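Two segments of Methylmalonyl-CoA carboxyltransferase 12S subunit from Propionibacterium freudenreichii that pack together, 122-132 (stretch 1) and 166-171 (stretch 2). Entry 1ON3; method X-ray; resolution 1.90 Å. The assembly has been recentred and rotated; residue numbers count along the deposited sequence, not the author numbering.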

ATOM      1  N   THR E 122      10.107 -13.656 -24.538  1.00 11.07           N
ATOM      2  CA  THR E 122      11.307 -12.850 -24.330  1.00 12.49           C
ATOM      3  C   THR E 122      10.925 -11.497 -23.751  1.00 13.23           C
ATOM      4  O   THR E 122      11.632 -10.952 -22.913  1.00 10.16           O
ATOM      5  CB  THR E 122      12.086 -12.655 -25.646  1.00 13.30           C
ATOM      6  OG1 THR E 122      12.431 -13.937 -26.174  1.00 18.88           O
ATOM      7  CG2 THR E 122      13.362 -11.869 -25.403  1.00 13.05           C
ATOM      8  N   MET E 123       9.803 -10.951 -24.205  1.00 13.10           N
ATOM      9  CA  MET E 123       9.322  -9.671 -23.682  1.00  8.41           C
ATOM     10  C   MET E 123       8.928  -9.834 -22.207  1.00 11.47           C
ATOM     11  O   MET E 123       9.190  -8.948 -21.376  1.00 11.27           O
ATOM     12  CB  MET E 123       8.103  -9.216 -24.497  1.00  7.56           C
ATOM     13  CG  MET E 123       8.452  -8.817 -25.924  1.00  7.03           C
ATOM     14  SD  MET E 123       6.976  -8.514 -26.895  1.00 12.76           S
ATOM     15  CE  MET E 123       6.300  -7.041 -26.073  1.00 13.35           C
ATOM     16  N   GLU E 124       8.280 -10.954 -21.881  1.00 10.86           N
ATOM     17  CA  GLU E 124       7.883 -11.214 -20.495  1.00 12.69           C
ATOM     18  C   GLU E 124       9.122 -11.334 -19.622  1.00 13.42           C
ATOM     19  O   GLU E 124       9.080 -10.965 -18.450  1.00 14.20           O
ATOM     20  CB  GLU E 124       7.056 -12.504 -20.367  1.00 18.12           C
ATOM     21  CG  GLU E 124       5.676 -12.463 -21.043  1.00 15.39           C
ATOM     22  CD  GLU E 124       4.627 -11.623 -20.308  1.00 20.38           C
ATOM     23  OE1 GLU E 124       3.487 -11.548 -20.825  1.00 18.96           O
ATOM     24  OE2 GLU E 124       4.917 -11.045 -19.227  1.00 15.84           O
ATOM     25  N   GLN E 125      10.210 -11.871 -20.172  1.00 11.92           N
ATOM     26  CA  GLN E 125      11.446 -11.985 -19.401  1.00 13.84           C
ATOM     27  C   GLN E 125      12.062 -10.600 -19.181  1.00 11.46           C
ATOM     28  O   GLN E 125      12.643 -10.336 -18.128  1.00 12.15           O
ATOM     29  CB  GLN E 125      12.463 -12.891 -20.104  1.00 14.36           C
ATOM     30  CG  GLN E 125      11.950 -14.296 -20.418  1.00 23.99           C
ATOM     31  CD  GLN E 125      11.282 -14.973 -19.236  1.00 27.28           C
ATOM     32  OE1 GLN E 125      11.931 -15.297 -18.240  1.00 35.53           O
ATOM     33  NE2 GLN E 125       9.971 -15.192 -19.341  1.00 31.52           N
ATOM     34  N   ALA E 126      11.967  -9.721 -20.175  1.00 10.94           N
ATOM     35  CA  ALA E 126      12.499  -8.365 -20.003  1.00  9.84           C
ATOM     36  C   ALA E 126      11.721  -7.673 -18.882  1.00  7.74           C
ATOM     37  O   ALA E 126      12.303  -6.971 -18.055  1.00  7.76           O
ATOM     38  CB  ALA E 126      12.365  -7.546 -21.311  1.00 11.07           C
ATOM     39  N   LEU E 127      10.409  -7.885 -18.859  1.00 11.56           N
ATOM     40  CA  LEU E 127       9.527  -7.292 -17.850  1.00 14.22           C
ATOM     41  C   LEU E 127       9.830  -7.852 -16.453  1.00 12.20           C
ATOM     42  O   LEU E 127       9.958  -7.111 -15.486  1.00  9.59           O
ATOM     43  CB  LEU E 127       8.054  -7.566 -18.219  1.00 11.49           C
ATOM     44  CG  LEU E 127       6.974  -6.970 -17.300  1.00 15.56           C
ATOM     45  CD1 LEU E 127       7.074  -5.452 -17.331  1.00 13.19           C
ATOM     46  CD2 LEU E 127       5.576  -7.403 -17.761  1.00 16.50           C
ATOM     47  N   LEU E 128       9.947  -9.169 -16.362  1.00 13.06           N
ATOM     48  CA  LEU E 128      10.230  -9.843 -15.089  1.00 13.09           C
ATOM     49  C   LEU E 128      11.570  -9.445 -14.459  1.00 12.61           C
ATOM     50  O   LEU E 128      11.685  -9.363 -13.242  1.00 13.82           O
ATOM     51  CB  LEU E 128      10.228 -11.356 -15.304  1.00 15.10           C
ATOM     52  CG  LEU E 128      10.436 -12.203 -14.046  1.00 18.51           C
ATOM     53  CD1 LEU E 128       9.209 -12.094 -13.147  1.00 15.20           C
ATOM     54  CD2 LEU E 128      10.662 -13.655 -14.445  1.00 20.17           C
ATOM     55  N   THR E 129      12.581  -9.224 -15.290  1.00 11.13           N
ATOM     56  CA  THR E 129      13.915  -8.870 -14.810  1.00 13.16           C
ATOM     57  C   THR E 129      14.194  -7.373 -14.895  1.00 12.98           C
ATOM     58  O   THR E 129      15.266  -6.900 -14.495  1.00 13.73           O
ATOM     59  CB  THR E 129      14.985  -9.625 -15.614  1.00 12.33           C
ATOM     60  OG1 THR E 129      14.859  -9.295 -17.002  1.00 11.73           O
ATOM     61  CG2 THR E 129      14.810 -11.159 -15.438  1.00 14.96           C
ATOM     62  N   GLY E 130      13.228  -6.633 -15.426  1.00 11.64           N
ATOM     63  CA  GLY E 130      13.384  -5.190 -15.544  1.00 10.21           C
ATOM     64  C   GLY E 130      14.441  -4.704 -16.527  1.00 11.24           C
ATOM     65  O   GLY E 130      15.195  -3.770 -16.226  1.00 13.26           O
ATOM     66  N   THR E 131      14.512  -5.302 -17.709  1.00  9.31           N
ATOM     67  CA  THR E 131      15.503  -4.840 -18.672  1.00 10.70           C
ATOM     68  C   THR E 131      14.874  -4.327 -19.957  1.00 10.39           C
ATOM     69  O   THR E 131      13.708  -4.618 -20.271  1.00 10.46           O
ATOM     70  CB  THR E 131      16.491  -5.951 -19.112  1.00 18.68           C
ATOM     71  OG1 THR E 131      15.878  -6.726 -20.157  1.00 18.11           O
ATOM     72  CG2 THR E 131      16.863  -6.866 -17.933  1.00 15.55           C
ATOM     73  N   PRO E 132      15.646  -3.551 -20.723  1.00 10.57           N
ATOM     74  CA  PRO E 132      15.150  -3.021 -21.990  1.00 11.57           C
ATOM     75  C   PRO E 132      14.894  -4.191 -22.951  1.00 15.87           C
ATOM     76  O   PRO E 132      15.466  -5.281 -22.792  1.00 11.80           O
ATOM     77  CB  PRO E 132      16.308  -2.163 -22.474  1.00 14.02           C
ATOM     78  CG  PRO E 132      16.879  -1.629 -21.201  1.00 15.43           C
ATOM     79  CD  PRO E 132      16.861  -2.832 -20.286  1.00 12.43           C
TER
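Stretch 2 166-171: GVVPQI

Stretch 2 (GVVPQI) lies against the C-terminal part of the helix in stretch 1 and the turn that follows it. It is extended from Val-168 on, a strand at Gln-170 and Ile-171, and from Val-168 to Ile-171 runs obliquely and roughly opposite to the helix. The contact is mainly packing, with no hydrogen bond between the stretches and 326 Å² buried in total. Gly-166, with phi/psi of 79/3, leads in without touching stretch 1; a CB there would jam against the preceding carbonyl O.

The CA-to-CB bonds of Val-167 and Val-168 both point toward stretch 1. Val-167, chi1 t, brings CG1 to 3.5 Å from CD1 of Leu-127. The Leu-127 CA-to-CB bond runs sideways, but its t, p rotamer carries the end of the side chain to the valine.

Val-168, chi1 m, is the most covered residue of the contact. Its CG1 reaches into the turn at Gly-130, 3.8 Å from Ala-126 O and 3.8 Å from Gly-130 C, while its CB lies 3.1 Å from Thr-131 O. Ala-126 O already accepts a hydrogen bond from Thr-131 N (2.8 Å), a link that closes the turn; Gly-130 has positive phi (68°), which favours glycine. Thr-129, chi1 p, points away from stretch 2 and turns OG1 back to donate to Gln-125 O (2.7 Å), so its hydroxyl is satisfied within stretch 1. Thr-131 also points away and meets Val-168 through its backbone.

Beyond the turn, Pro-132 and Pro-169 mark the backbone register, their CA atoms 4.9 Å apart. Both rings are C-gamma exo; Pro-132 CG lies 4.1 Å from Pro-169 CD, and Pro-132 CA makes a CA-H...O contact with Pro-169 O (3.5 Å, 128° at H).

Further along stretch 2, Gln-170 (m, t) meets Met-123 (m, t, p), back in the helix: both start sideways, yet Met-123 CE comes within 3.8 Å of Gln-170 OE1, whose hydrogen bonding is satisfied elsewhere in the structure.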

ATOM      1  N   GLY E 166       6.009   1.735 -20.736  1.00 11.58           N
ATOM      2  CA  GLY E 166       6.224   2.545 -19.542  1.00 12.12           C
ATOM      3  C   GLY E 166       6.863   1.816 -18.365  1.00 15.97           C
ATOM      4  O   GLY E 166       7.023   2.405 -17.290  1.00 11.21           O
ATOM      5  N   VAL E 167       7.227   0.543 -18.557  1.00 11.19           N
ATOM      6  CA  VAL E 167       7.866  -0.249 -17.498  1.00 12.85           C
ATOM      7  C   VAL E 167       9.322  -0.492 -17.896  1.00 12.29           C
ATOM      8  O   VAL E 167      10.234  -0.215 -17.120  1.00 14.24           O
ATOM      9  CB  VAL E 167       7.156  -1.597 -17.281  1.00 14.04           C
ATOM     10  CG1 VAL E 167       7.758  -2.301 -16.042  1.00 13.38           C
ATOM     11  CG2 VAL E 167       5.649  -1.370 -17.087  1.00 13.11           C
ATOM     12  N   VAL E 168       9.546  -1.022 -19.099  1.00 11.48           N
ATOM     13  CA  VAL E 168      10.912  -1.193 -19.602  1.00  9.97           C
ATOM     14  C   VAL E 168      10.926  -0.551 -20.991  1.00 11.84           C
ATOM     15  O   VAL E 168       9.935  -0.613 -21.706  1.00 13.16           O
ATOM     16  CB  VAL E 168      11.355  -2.683 -19.702  1.00 10.64           C
ATOM     17  CG1 VAL E 168      11.391  -3.307 -18.309  1.00  9.69           C
ATOM     18  CG2 VAL E 168      10.424  -3.462 -20.630  1.00  8.65           C
ATOM     19  N   PRO E 169      12.039   0.096 -21.380  1.00 11.08           N
ATOM     20  CA  PRO E 169      12.097   0.734 -22.700  1.00  9.07           C
ATOM     21  C   PRO E 169      12.009  -0.306 -23.806  1.00 12.61           C
ATOM     22  O   PRO E 169      12.568  -1.394 -23.673  1.00 11.26           O
ATOM     23  CB  PRO E 169      13.458   1.437 -22.697  1.00 16.12           C
ATOM     24  CG  PRO E 169      13.814   1.555 -21.245  1.00 15.68           C
ATOM     25  CD  PRO E 169      13.322   0.257 -20.673  1.00  9.79           C
ATOM     26  N   GLN E 170      11.308   0.034 -24.890  1.00  6.77           N
ATOM     27  CA  GLN E 170      11.147  -0.868 -26.028  1.00  4.68           C
ATOM     28  C   GLN E 170      11.568  -0.138 -27.294  1.00  7.32           C
ATOM     29  O   GLN E 170      11.011   0.912 -27.628  1.00 11.30           O
ATOM     30  CB  GLN E 170       9.684  -1.314 -26.172  1.00  6.26           C
ATOM     31  CG  GLN E 170       9.098  -2.030 -24.977  1.00  9.10           C
ATOM     32  CD  GLN E 170       7.648  -2.389 -25.204  1.00  9.21           C
ATOM     33  OE1 GLN E 170       7.347  -3.380 -25.870  1.00 10.92           O
ATOM     34  NE2 GLN E 170       6.735  -1.566 -24.675  1.00  9.82           N
ATOM     35  N   ILE E 171      12.565  -0.696 -27.978  1.00  7.88           N
ATOM     36  CA  ILE E 171      13.123  -0.125 -29.197  1.00 10.30           C
ATOM     37  C   ILE E 171      12.914  -1.064 -30.393  1.00 11.92           C
ATOM     38  O   ILE E 171      13.300  -2.232 -30.363  1.00 13.99           O
ATOM     39  CB  ILE E 171      14.641   0.142 -29.008  1.00 11.90           C
ATOM     40  CG1 ILE E 171      14.836   1.163 -27.881  1.00 11.29           C
ATOM     41  CG2 ILE E 171      15.275   0.658 -30.304  1.00 11.93           C
ATOM     42  CD1 ILE E 171      16.298   1.319 -27.411  1.00 12.80           C
TER